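Local coordinates for ribonucleoside-diphosphate reductase subunit beta (Bacillus halodurans C-125, PDB 2RCC), which probably supplies deoxyribonucleotides for DNA synthesis as the di-iron small subunit of a class I ribonucleotide reductase, the enzyme that reduces ribonucleoside diphosphates, at residues A[77-82]-A[132-137]; A[86-91]-A[150-155]; A[144-149]-A[265-270]; A[186-191]-A[255-260]. All coordinates share one frame; numbering follows the deposited sequence. Where two conformers were deposited one is given.

Overall arrangement
The four contacts tie together helices of a ferritin-like bundle. Contacts 1 and 2 both use helix 72-87, and their centres lie about 16 Å apart. Contact 3 lies about 9 Å from contact 2 and about 13 Å from contact 1, centre to centre, and touches both: Trp146 NE1 probably bonds to Lys80 O at 2.9 Å, while Leu152 packs on Trp146 and Val151 on Tyr267. Contact 4 shares helix 244-268 with contact 3, but it touches contact 2 instead, through Phe190 against Leu88 and Arg155. Contacts 2 and 4 hold the probable iron ligands Asp89 and Glu186. Phe78 of contact 1 is about 9 Å, side chain to side chain, from Tyr126, the probable active-site tyrosine.

Contact 1. Residues A[77-82]-A[132-137]; sequences AFKKII and SLVPKA
Segment 77-82 of helix 72-87 passes the chain reversal at 132-137 with its backbone nearest at Lys79 and Val134, whose CA atoms are 8.7 Å apart, so that side chains alone bridge the interval. The main bridge is Phe78 with Leu133. Phe78 CG stands anti to the backbone N (chi1 -168°), which carries the ring out toward the reversal. There the Leu133 methyl CD1 comes obliquely to the ring, 3.4 Å from Phe78 CE1 and 3.7 Å from Phe78 CZ, and the two side chains cross at about a right angle. A flat aromatic suits this buried place because Phe197 and Phe67 also meet it edge-to-face. In the ferritin-like bundle of the small subunit, the reversal joins helix 106-133, which carries the probable iron ligands Glu119 and His122, to helix 136-147, with Pro135 at the N-cap of the latter. A proline fits there, since its missing N-H costs the new helix nothing. Farther along, Lys79 contributes only its aliphatic part: Lys79 CG lies 4.3 Å from Val134 CG1, a loose touch. The long lysine chain can thus lie beside a branched apolar residue while NZ makes a weak, long ion pair with Glu76.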
# COMPACT_ATOMS: atom_id res chain seq x y z
N ALA A 77 -16.24 -11.41 -26.70
CA ALA A 77 -16.58 -10.45 -25.64
C ALA A 77 -15.68 -10.65 -24.44
O ALA A 77 -15.19 -9.69 -23.89
CB ALA A 77 -18.07 -10.56 -25.22
N PHE A 78 -15.47 -11.90 -24.05
CA PHE A 78 -14.60 -12.24 -22.93
C PHE A 78 -13.19 -11.72 -23.17
O PHE A 78 -12.62 -11.11 -22.29
CB PHE A 78 -14.56 -13.78 -22.77
CG PHE A 78 -13.94 -14.26 -21.48
CD1 PHE A 78 -12.56 -14.18 -21.23
CD2 PHE A 78 -14.73 -14.91 -20.52
CE1 PHE A 78 -12.03 -14.66 -20.06
CE2 PHE A 78 -14.16 -15.39 -19.34
CZ PHE A 78 -12.81 -15.25 -19.14
N LYS A 79 -12.61 -12.02 -24.33
CA LYS A 79 -11.25 -11.56 -24.68
C LYS A 79 -11.12 -10.07 -24.65
O LYS A 79 -10.14 -9.54 -24.11
CB LYS A 79 -10.82 -12.12 -26.06
CG LYS A 79 -10.46 -13.60 -26.00
CD LYS A 79 -10.58 -14.36 -27.33
CE LYS A 79 -9.65 -13.84 -28.40
NZ LYS A 79 -9.76 -14.74 -29.59
N LYS A 80 -12.13 -9.40 -25.23
CA LYS A 80 -12.16 -7.94 -25.27
C LYS A 80 -12.24 -7.33 -23.89
O LYS A 80 -11.48 -6.41 -23.59
CB LYS A 80 -13.31 -7.42 -26.12
CG LYS A 80 -13.12 -7.58 -27.59
CD LYS A 80 -14.41 -7.36 -28.34
CE LYS A 80 -14.24 -7.67 -29.82
NZ LYS A 80 -13.39 -6.70 -30.56
N ILE A 81 -13.10 -7.87 -23.03
CA ILE A 81 -13.29 -7.34 -21.69
C ILE A 81 -12.09 -7.65 -20.76
O ILE A 81 -11.54 -6.73 -20.14
CB ILE A 81 -14.63 -7.79 -21.07
CG1 ILE A 81 -15.82 -7.26 -21.90
CG2 ILE A 81 -14.79 -7.25 -19.66
CD1 ILE A 81 -17.11 -8.04 -21.61
N ILE A 82 -11.69 -8.92 -20.67
CA ILE A 82 -10.55 -9.28 -19.83
C ILE A 82 -9.27 -8.60 -20.36
O ILE A 82 -8.50 -8.09 -19.55
CB ILE A 82 -10.38 -10.84 -19.63
CG1 ILE A 82 -9.71 -11.12 -18.30
CG2 ILE A 82 -9.69 -11.56 -20.84
CD1 ILE A 82 -10.69 -10.85 -17.09
N SER A 132 -4.00 -17.70 -18.89
CA SER A 132 -4.45 -19.10 -18.69
C SER A 132 -5.30 -19.60 -19.88
O SER A 132 -5.52 -20.81 -20.04
CB SER A 132 -5.33 -19.21 -17.42
OG SER A 132 -4.66 -18.75 -16.28
N LEU A 133 -5.80 -18.67 -20.69
CA LEU A 133 -6.74 -18.95 -21.75
C LEU A 133 -6.26 -18.72 -23.18
O LEU A 133 -6.74 -19.42 -24.07
CB LEU A 133 -8.00 -18.07 -21.52
CG LEU A 133 -8.75 -18.24 -20.22
CD1 LEU A 133 -9.94 -17.28 -20.14
CD2 LEU A 133 -9.19 -19.66 -20.08
N VAL A 134 -5.37 -17.74 -23.42
CA VAL A 134 -4.91 -17.45 -24.80
C VAL A 134 -3.39 -17.40 -24.85
O VAL A 134 -2.77 -17.09 -23.85
CB VAL A 134 -5.51 -16.12 -25.36
CG1 VAL A 134 -7.05 -16.17 -25.33
CG2 VAL A 134 -5.00 -14.92 -24.63
N PRO A 135 -2.78 -17.77 -26.00
CA PRO A 135 -1.31 -17.68 -26.12
C PRO A 135 -0.82 -16.21 -26.16
O PRO A 135 -1.62 -15.33 -26.42
CB PRO A 135 -1.01 -18.39 -27.42
CG PRO A 135 -2.29 -18.43 -28.16
CD PRO A 135 -3.40 -18.38 -27.19
N LYS A 136 0.48 -15.98 -25.92
CA LYS A 136 1.04 -14.62 -25.84
C LYS A 136 0.75 -13.71 -27.03
O LYS A 136 0.45 -12.52 -26.86
CB LYS A 136 2.57 -14.64 -25.64
CG LYS A 136 3.17 -13.26 -25.40
N ALA A 137 0.84 -14.27 -28.24
CA ALA A 137 0.63 -13.48 -29.46
C ALA A 137 -0.80 -12.97 -29.55
O ALA A 137 -1.03 -11.83 -29.99
CB ALA A 137 1.01 -14.28 -30.72

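Contact 2. Residues A[86-91]-A[150-155]; sequences AFLDSV and DVLKER
Toward the C-terminal part of helix 72-87, beside the probable di-iron site, the side chains of Phe87 and Leu88 meet Leu152 of helix 150-168. The backbones stay well apart, with 9.8 Å between the CA atoms of Leu88 and Leu152, and the forked leucine spans that interval by giving one methyl to each partner. With chi1 at -174°, Leu152 is extended away from its own backbone N, and both branches are carried across. Leu152 CD2 comes obliquely to the Phe87 ring, 3.9 Å from Phe87 CE2 and 4.1 Å from Phe87 CD2. The other methyl, Leu152 CD1, lies 4.0 Å from Leu88 CD2; the two leucine side chains lie antiparallel, each reaching past the other's end. In this ferritin-like fold Asp89, which follows Leu88, is by similarity a ligand of the first iron, though its carboxylate is not modelled, and the apolar contact thus lies directly beside the backbone that bears it. Ser90 N bonds to Phe87 O at 3.0 Å, and Ser90 OG reaches the same oxygen weakly. Phe87 also packs on Phe143 and Lys147, which makes a broad, buried aromatic apt here. Leu88 CD1, the methyl not used on Leu152, touches Phe190, whose ring also takes a cation-pi contact from Arg155.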
# COMPACT_ATOMS: atom_id res chain seq x y z
N ALA A 86 -6.96 -6.05 -18.30
CA ALA A 86 -5.53 -6.31 -18.19
C ALA A 86 -4.71 -5.15 -18.78
O ALA A 86 -3.69 -4.79 -18.21
CB ALA A 86 -5.18 -7.62 -18.88
N PHE A 87 -5.18 -4.57 -19.89
CA PHE A 87 -4.50 -3.46 -20.60
C PHE A 87 -4.48 -2.13 -19.85
O PHE A 87 -3.53 -1.39 -20.01
CB PHE A 87 -5.16 -3.22 -21.99
CG PHE A 87 -4.56 -2.07 -22.80
CD1 PHE A 87 -3.47 -2.27 -23.62
CD2 PHE A 87 -5.12 -0.78 -22.75
CE1 PHE A 87 -2.92 -1.22 -24.36
CE2 PHE A 87 -4.58 0.27 -23.49
CZ PHE A 87 -3.48 0.04 -24.30
N LEU A 88 -5.52 -1.83 -19.08
CA LEU A 88 -5.63 -0.53 -18.40
C LEU A 88 -4.49 -0.16 -17.43
O LEU A 88 -4.30 1.03 -17.17
CB LEU A 88 -7.01 -0.34 -17.72
CG LEU A 88 -8.18 -0.05 -18.66
CD1 LEU A 88 -9.43 -0.03 -17.86
CD2 LEU A 88 -8.05 1.25 -19.44
N ASP A 89 -3.73 -1.13 -16.93
CA ASP A 89 -2.52 -0.80 -16.15
C ASP A 89 -1.59 0.10 -16.99
O ASP A 89 -1.09 1.10 -16.48
CB ASP A 89 -1.74 -2.05 -15.77
N SER A 90 -1.41 -0.27 -18.27
CA SER A 90 -0.54 0.41 -19.25
C SER A 90 -0.82 1.89 -19.49
O SER A 90 0.10 2.71 -19.40
CB SER A 90 -0.64 -0.27 -20.63
OG SER A 90 -0.54 -1.67 -20.51
N VAL A 91 -2.07 2.22 -19.82
CA VAL A 91 -2.48 3.59 -20.15
C VAL A 91 -3.56 4.09 -19.18
O VAL A 91 -4.75 4.18 -19.52
CB VAL A 91 -2.93 3.70 -21.65
CG1 VAL A 91 -3.08 5.17 -22.05
CG2 VAL A 91 -1.92 3.02 -22.58
N ASP A 150 -10.65 4.12 -30.44
CA ASP A 150 -11.12 5.49 -30.25
C ASP A 150 -12.06 5.64 -29.07
O ASP A 150 -12.01 6.66 -28.40
CB ASP A 150 -11.84 6.00 -31.49
CG ASP A 150 -10.94 6.08 -32.69
OD1 ASP A 150 -9.89 6.77 -32.60
OD2 ASP A 150 -11.29 5.46 -33.72
N VAL A 151 -12.93 4.66 -28.86
CA VAL A 151 -13.87 4.67 -27.74
C VAL A 151 -13.07 4.69 -26.43
O VAL A 151 -13.44 5.39 -25.49
CB VAL A 151 -14.90 3.50 -27.80
CG1 VAL A 151 -15.79 3.49 -26.56
CG2 VAL A 151 -15.75 3.58 -29.09
N LEU A 152 -11.95 3.95 -26.38
CA LEU A 152 -11.05 3.95 -25.22
C LEU A 152 -10.38 5.31 -25.03
O LEU A 152 -10.38 5.82 -23.92
CB LEU A 152 -10.01 2.83 -25.33
CG LEU A 152 -9.06 2.59 -24.15
CD1 LEU A 152 -9.79 2.37 -22.83
CD2 LEU A 152 -8.19 1.40 -24.48
N LYS A 153 -9.83 5.87 -26.11
CA LYS A 153 -9.19 7.20 -26.09
C LYS A 153 -10.14 8.26 -25.53
O LYS A 153 -9.72 9.09 -24.72
CB LYS A 153 -8.70 7.61 -27.48
N GLU A 154 -11.40 8.23 -25.95
CA GLU A 154 -12.41 9.19 -25.47
C GLU A 154 -12.77 8.99 -24.00
O GLU A 154 -13.03 9.96 -23.29
CB GLU A 154 -13.68 9.12 -26.34
N ARG A 155 -12.76 7.74 -23.53
CA ARG A 155 -13.10 7.46 -22.16
C ARG A 155 -11.97 7.94 -21.24
O ARG A 155 -12.23 8.51 -20.18
CB ARG A 155 -13.40 5.97 -21.97
CG ARG A 155 -14.42 5.74 -20.92
CD ARG A 155 -14.79 4.28 -20.73
NE ARG A 155 -15.86 4.22 -19.73
CZ ARG A 155 -16.29 3.15 -19.09
NH1 ARG A 155 -15.76 1.93 -19.26
NH2 ARG A 155 -17.28 3.32 -18.23

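Contact 3. Residues A[144-149]-A[265-270]; sequences EYWKHD and FRYIIG
Trp146 and Ile268 form the tight, inner half of this contact. The Ile268 methyl CD1 meets the rim of the indole in its plane, 3.5 Å from Trp146 CH2 and 3.6 Å from Trp146 CZ2. A tryptophan suits the place because its long bicycle reaches helix 244-268 while its polar NE1, on the five-membered ring, bonds to Lys80 O of helix 72-87. Three helices of the ferritin-like bundle, 72-87, 136-147 and 244-268, are joined through this one buried side chain. Toward solvent the fit slackens: Trp146 CZ3 is 4.3 Å from CE2 of the exposed Tyr267. The tyrosine ring swings out from its helix (chi1 -177°) toward the 136-147/150-168 junction, where Tyr267 OH is modelled as donating to Asp149 OD2 at 2.4 Å, too short to be taken literally. OD2 lies near the plane of the tyrosine ring, and the carboxylate is turned 60° to it. An aspartate is apt, since Asp149 is also the N-cap of helix 150-168 and its OD1 accepts from Leu152 N. On the exposed flank of helix 136-147, His148 NE2 donates to Glu144 OE2 at 2.9 Å, approaching from above the carboxylate plane.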
# COMPACT_ATOMS: atom_id res chain seq x y z
N GLU A 144 -3.12 -4.54 -28.82
CA GLU A 144 -2.88 -3.66 -29.95
C GLU A 144 -4.22 -3.07 -30.44
O GLU A 144 -4.30 -1.87 -30.70
CB GLU A 144 -2.15 -4.41 -31.06
CG GLU A 144 -1.52 -3.55 -32.14
CD GLU A 144 -0.36 -2.67 -31.64
OE1 GLU A 144 0.20 -2.94 -30.55
OE2 GLU A 144 -0.01 -1.72 -32.37
N TYR A 145 -5.27 -3.90 -30.50
CA TYR A 145 -6.59 -3.38 -30.85
C TYR A 145 -7.08 -2.35 -29.85
O TYR A 145 -7.58 -1.30 -30.25
CB TYR A 145 -7.63 -4.48 -30.99
CG TYR A 145 -7.55 -5.19 -32.31
CD1 TYR A 145 -7.88 -4.53 -33.50
CD2 TYR A 145 -7.19 -6.54 -32.39
CE1 TYR A 145 -7.83 -5.17 -34.71
CE2 TYR A 145 -7.14 -7.19 -33.62
CZ TYR A 145 -7.46 -6.49 -34.77
OH TYR A 145 -7.41 -7.12 -35.98
N TRP A 146 -6.93 -2.62 -28.56
CA TRP A 146 -7.31 -1.62 -27.56
C TRP A 146 -6.44 -0.37 -27.61
O TRP A 146 -6.96 0.72 -27.42
CB TRP A 146 -7.33 -2.18 -26.15
CG TRP A 146 -8.55 -2.98 -25.85
CD1 TRP A 146 -8.61 -4.28 -25.53
CD2 TRP A 146 -9.90 -2.51 -25.89
NE1 TRP A 146 -9.91 -4.66 -25.34
CE2 TRP A 146 -10.72 -3.58 -25.56
CE3 TRP A 146 -10.48 -1.27 -26.17
CZ2 TRP A 146 -12.10 -3.46 -25.49
CZ3 TRP A 146 -11.85 -1.14 -26.08
CH2 TRP A 146 -12.64 -2.24 -25.77
N LYS A 147 -5.15 -0.54 -27.91
CA LYS A 147 -4.19 0.56 -28.00
C LYS A 147 -4.66 1.59 -29.02
O LYS A 147 -4.54 2.79 -28.76
CB LYS A 147 -2.80 0.03 -28.37
N HIS A 148 -5.21 1.13 -30.14
CA HIS A 148 -5.72 2.01 -31.19
C HIS A 148 -7.25 2.16 -31.19
O HIS A 148 -7.82 2.47 -32.22
CB HIS A 148 -5.26 1.51 -32.56
CG HIS A 148 -3.78 1.29 -32.64
ND1 HIS A 148 -2.87 2.31 -32.54
CD2 HIS A 148 -3.06 0.16 -32.85
CE1 HIS A 148 -1.65 1.82 -32.65
NE2 HIS A 148 -1.74 0.52 -32.85
N ASP A 149 -7.91 1.96 -30.06
CA ASP A 149 -9.37 2.09 -30.00
C ASP A 149 -9.77 3.53 -29.63
O ASP A 149 -9.31 4.09 -28.63
CB ASP A 149 -9.97 1.07 -29.04
CG ASP A 149 -11.48 1.05 -29.10
OD1 ASP A 149 -12.11 1.91 -28.45
OD2 ASP A 149 -12.04 0.17 -29.77
N PHE A 265 -20.86 -0.58 -22.79
CA PHE A 265 -21.68 -1.78 -22.81
C PHE A 265 -22.26 -2.01 -24.23
O PHE A 265 -22.21 -3.11 -24.76
CB PHE A 265 -22.85 -1.64 -21.83
CG PHE A 265 -23.90 -2.67 -22.07
CD1 PHE A 265 -23.60 -3.99 -21.83
CD2 PHE A 265 -25.12 -2.33 -22.64
CE1 PHE A 265 -24.54 -4.99 -22.09
CE2 PHE A 265 -26.06 -3.32 -22.92
CZ PHE A 265 -25.77 -4.66 -22.61
N ARG A 266 -22.79 -0.95 -24.85
CA ARG A 266 -23.35 -1.11 -26.19
C ARG A 266 -22.30 -1.51 -27.25
O ARG A 266 -22.58 -2.27 -28.18
CB ARG A 266 -24.04 0.17 -26.64
CG ARG A 266 -25.43 0.37 -26.08
CD ARG A 266 -26.05 1.67 -26.62
NE ARG A 266 -25.87 2.80 -25.72
CZ ARG A 266 -26.83 3.41 -25.00
NH1 ARG A 266 -28.13 3.09 -25.08
NH2 ARG A 266 -26.48 4.41 -24.20
N TYR A 267 -21.12 -0.94 -27.12
CA TYR A 267 -20.01 -1.17 -28.03
C TYR A 267 -19.48 -2.60 -28.00
O TYR A 267 -19.22 -3.18 -29.04
CB TYR A 267 -18.90 -0.20 -27.61
CG TYR A 267 -17.64 -0.16 -28.43
CD1 TYR A 267 -17.69 0.04 -29.80
CD2 TYR A 267 -16.38 -0.17 -27.81
CE1 TYR A 267 -16.54 0.14 -30.55
CE2 TYR A 267 -15.22 -0.05 -28.55
CZ TYR A 267 -15.32 0.09 -29.94
OH TYR A 267 -14.19 0.20 -30.72
N ILE A 268 -19.33 -3.14 -26.81
CA ILE A 268 -18.73 -4.48 -26.63
C ILE A 268 -19.69 -5.66 -26.52
O ILE A 268 -19.37 -6.74 -27.01
CB ILE A 268 -17.81 -4.49 -25.38
CG1 ILE A 268 -16.73 -3.43 -25.52
CG2 ILE A 268 -17.12 -5.86 -25.17
CD1 ILE A 268 -15.59 -3.65 -24.54
N ILE A 269 -20.82 -5.46 -25.86
CA ILE A 269 -21.79 -6.52 -25.61
C ILE A 269 -23.06 -6.29 -26.40
O ILE A 269 -23.44 -7.14 -27.18
CB ILE A 269 -22.09 -6.69 -24.08
CG1 ILE A 269 -20.86 -7.20 -23.34
CG2 ILE A 269 -23.24 -7.70 -23.86
CD1 ILE A 269 -20.92 -6.95 -21.86
N GLY A 270 -23.74 -5.15 -26.21
CA GLY A 270 -24.99 -4.88 -26.93
C GLY A 270 -26.04 -5.96 -26.72
O GLY A 270 -26.24 -6.43 -25.59

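Contact 4. Residues A[186-191]-A[255-260]; sequences EGLNFY and MKAADL
Leu188 carries the direct contact with Ala257 and Ala258, just past the end of helix 172-187. Glu186, in the last turn of that helix, is a probable ligand of the second iron, and its OE1 is hydrogen-bonded to ND1 of His223, another probable ligand. Gly187 follows; its carbonyl oxygen is bonded by Arg292 NE. At Leu188 the chain leaves helical geometry, and a fully extended first torsion (chi1 -179°) sends the side chain to helix 244-268. There Leu188 CD2 rests 4.1 Å from Ala257 CB and 4.0 Å from Ala258 N. Alanine suits position 257, because its small methyl lets the leucine come right up to the helix backbone. The Leu188 side chain is also packed by Ile285 and Ile288 of helix 278-295. Asn189 is next, and a water bridges it to the helix, donating to Asn189 OD1 at 2.5 Å and to Ala257 O at 2.9 Å. An amide fits here as an uncharged acceptor. Phe190, with phi of 64°, occupies the third place of a type II beta turn that the bond from Tyr191 N to Leu188 O closes. Tyr191 then folds back: Tyr191 OH donates to Glu186 O at 2.7 Å, on a lone pair in the carbonyl plane, while Gly187 O sits over the centre of its ring. The tyrosine thus ties the chain after the turn back to the last turn of the helix bearing Glu186, in the four-helix di-iron core characteristic of the ferritin-like small subunits.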
# COMPACT_ATOMS: atom_id res chain seq x y z
N GLU A 186 -14.29 3.02 -9.27
CA GLU A 186 -14.40 1.77 -8.46
C GLU A 186 -15.82 1.28 -8.27
O GLU A 186 -16.05 0.13 -7.96
CB GLU A 186 -13.91 2.05 -7.06
CG GLU A 186 -12.50 2.57 -6.99
CD GLU A 186 -11.44 1.58 -6.54
OE1 GLU A 186 -11.66 0.36 -6.53
OE2 GLU A 186 -10.34 2.09 -6.17
N GLY A 187 -16.79 2.19 -8.39
CA GLY A 187 -18.18 1.86 -8.09
C GLY A 187 -19.15 1.81 -9.24
O GLY A 187 -20.32 1.50 -9.02
N LEU A 188 -18.70 2.05 -10.46
CA LEU A 188 -19.61 2.08 -11.62
C LEU A 188 -18.94 1.64 -12.92
O LEU A 188 -19.50 0.78 -13.61
CB LEU A 188 -20.23 3.47 -11.75
CG LEU A 188 -21.24 3.77 -12.88
CD1 LEU A 188 -22.42 2.85 -12.87
CD2 LEU A 188 -21.75 5.21 -12.72
N ASN A 189 -17.76 2.19 -13.26
CA ASN A 189 -17.01 1.80 -14.47
C ASN A 189 -16.75 0.33 -14.52
O ASN A 189 -16.39 -0.25 -13.53
CB ASN A 189 -15.66 2.53 -14.57
CG ASN A 189 -15.82 3.97 -14.94
OD1 ASN A 189 -16.94 4.49 -14.88
ND2 ASN A 189 -14.75 4.62 -15.34
N PHE A 190 -16.99 -0.25 -15.69
CA PHE A 190 -16.87 -1.69 -15.94
C PHE A 190 -17.82 -2.60 -15.16
O PHE A 190 -17.72 -3.79 -15.33
CB PHE A 190 -15.41 -2.18 -15.83
CG PHE A 190 -14.49 -1.44 -16.73
CD1 PHE A 190 -14.68 -1.47 -18.10
CD2 PHE A 190 -13.44 -0.69 -16.21
CE1 PHE A 190 -13.86 -0.74 -18.95
CE2 PHE A 190 -12.61 0.02 -17.04
CZ PHE A 190 -12.81 0.01 -18.41
N TYR A 191 -18.80 -2.07 -14.45
CA TYR A 191 -19.79 -2.93 -13.80
C TYR A 191 -20.59 -3.73 -14.82
O TYR A 191 -20.99 -4.82 -14.46
CB TYR A 191 -20.66 -2.17 -12.78
CG TYR A 191 -19.95 -2.03 -11.42
CD1 TYR A 191 -18.62 -1.59 -11.33
CD2 TYR A 191 -20.61 -2.33 -10.23
CE1 TYR A 191 -17.97 -1.47 -10.08
CE2 TYR A 191 -19.95 -2.22 -8.98
CZ TYR A 191 -18.64 -1.78 -8.91
OH TYR A 191 -18.00 -1.66 -7.67
N MSE A 255 -24.38 10.95 -13.92
CA MSE A 255 -25.15 10.74 -15.16
C MSE A 255 -24.27 10.60 -16.39
O MSE A 255 -24.53 9.76 -17.24
CB MSE A 255 -26.16 11.87 -15.40
CG MSE A 255 -27.27 11.94 -14.36
SE MSE A 255 -28.43 13.50 -14.53
CE MSE A 255 -27.35 14.83 -15.42
N LYS A 256 -23.23 11.43 -16.49
CA LYS A 256 -22.27 11.34 -17.61
C LYS A 256 -21.54 10.02 -17.58
O LYS A 256 -21.34 9.38 -18.63
CB LYS A 256 -21.27 12.50 -17.56
CG LYS A 256 -20.33 12.59 -18.76
N ALA A 257 -21.13 9.61 -16.37
CA ALA A 257 -20.47 8.36 -16.15
C ALA A 257 -21.39 7.14 -16.49
O ALA A 257 -20.94 6.20 -17.11
CB ALA A 257 -19.97 8.30 -14.72
N ALA A 258 -22.64 7.18 -16.06
CA ALA A 258 -23.66 6.16 -16.39
C ALA A 258 -23.85 6.06 -17.92
O ALA A 258 -23.90 4.97 -18.46
CB ALA A 258 -24.98 6.49 -15.73
N ASP A 259 -23.95 7.20 -18.60
CA ASP A 259 -24.05 7.24 -20.06
C ASP A 259 -22.83 6.63 -20.74
O ASP A 259 -22.98 5.88 -21.71
CB ASP A 259 -24.24 8.68 -20.57
CG ASP A 259 -25.59 9.27 -20.25
OD1 ASP A 259 -26.51 8.53 -19.87
OD2 ASP A 259 -25.74 10.52 -20.36
N LEU A 260 -21.62 6.94 -20.25
CA LEU A 260 -20.39 6.37 -20.81
C LEU A 260 -20.34 4.87 -20.62
O LEU A 260 -19.93 4.16 -21.51
CB LEU A 260 -19.13 7.02 -20.21
CG LEU A 260 -18.80 8.42 -20.74
CD1 LEU A 260 -17.77 9.14 -19.86
CD2 LEU A 260 -18.33 8.35 -22.18
O HOH W 1 -18.16 5.71 -16.65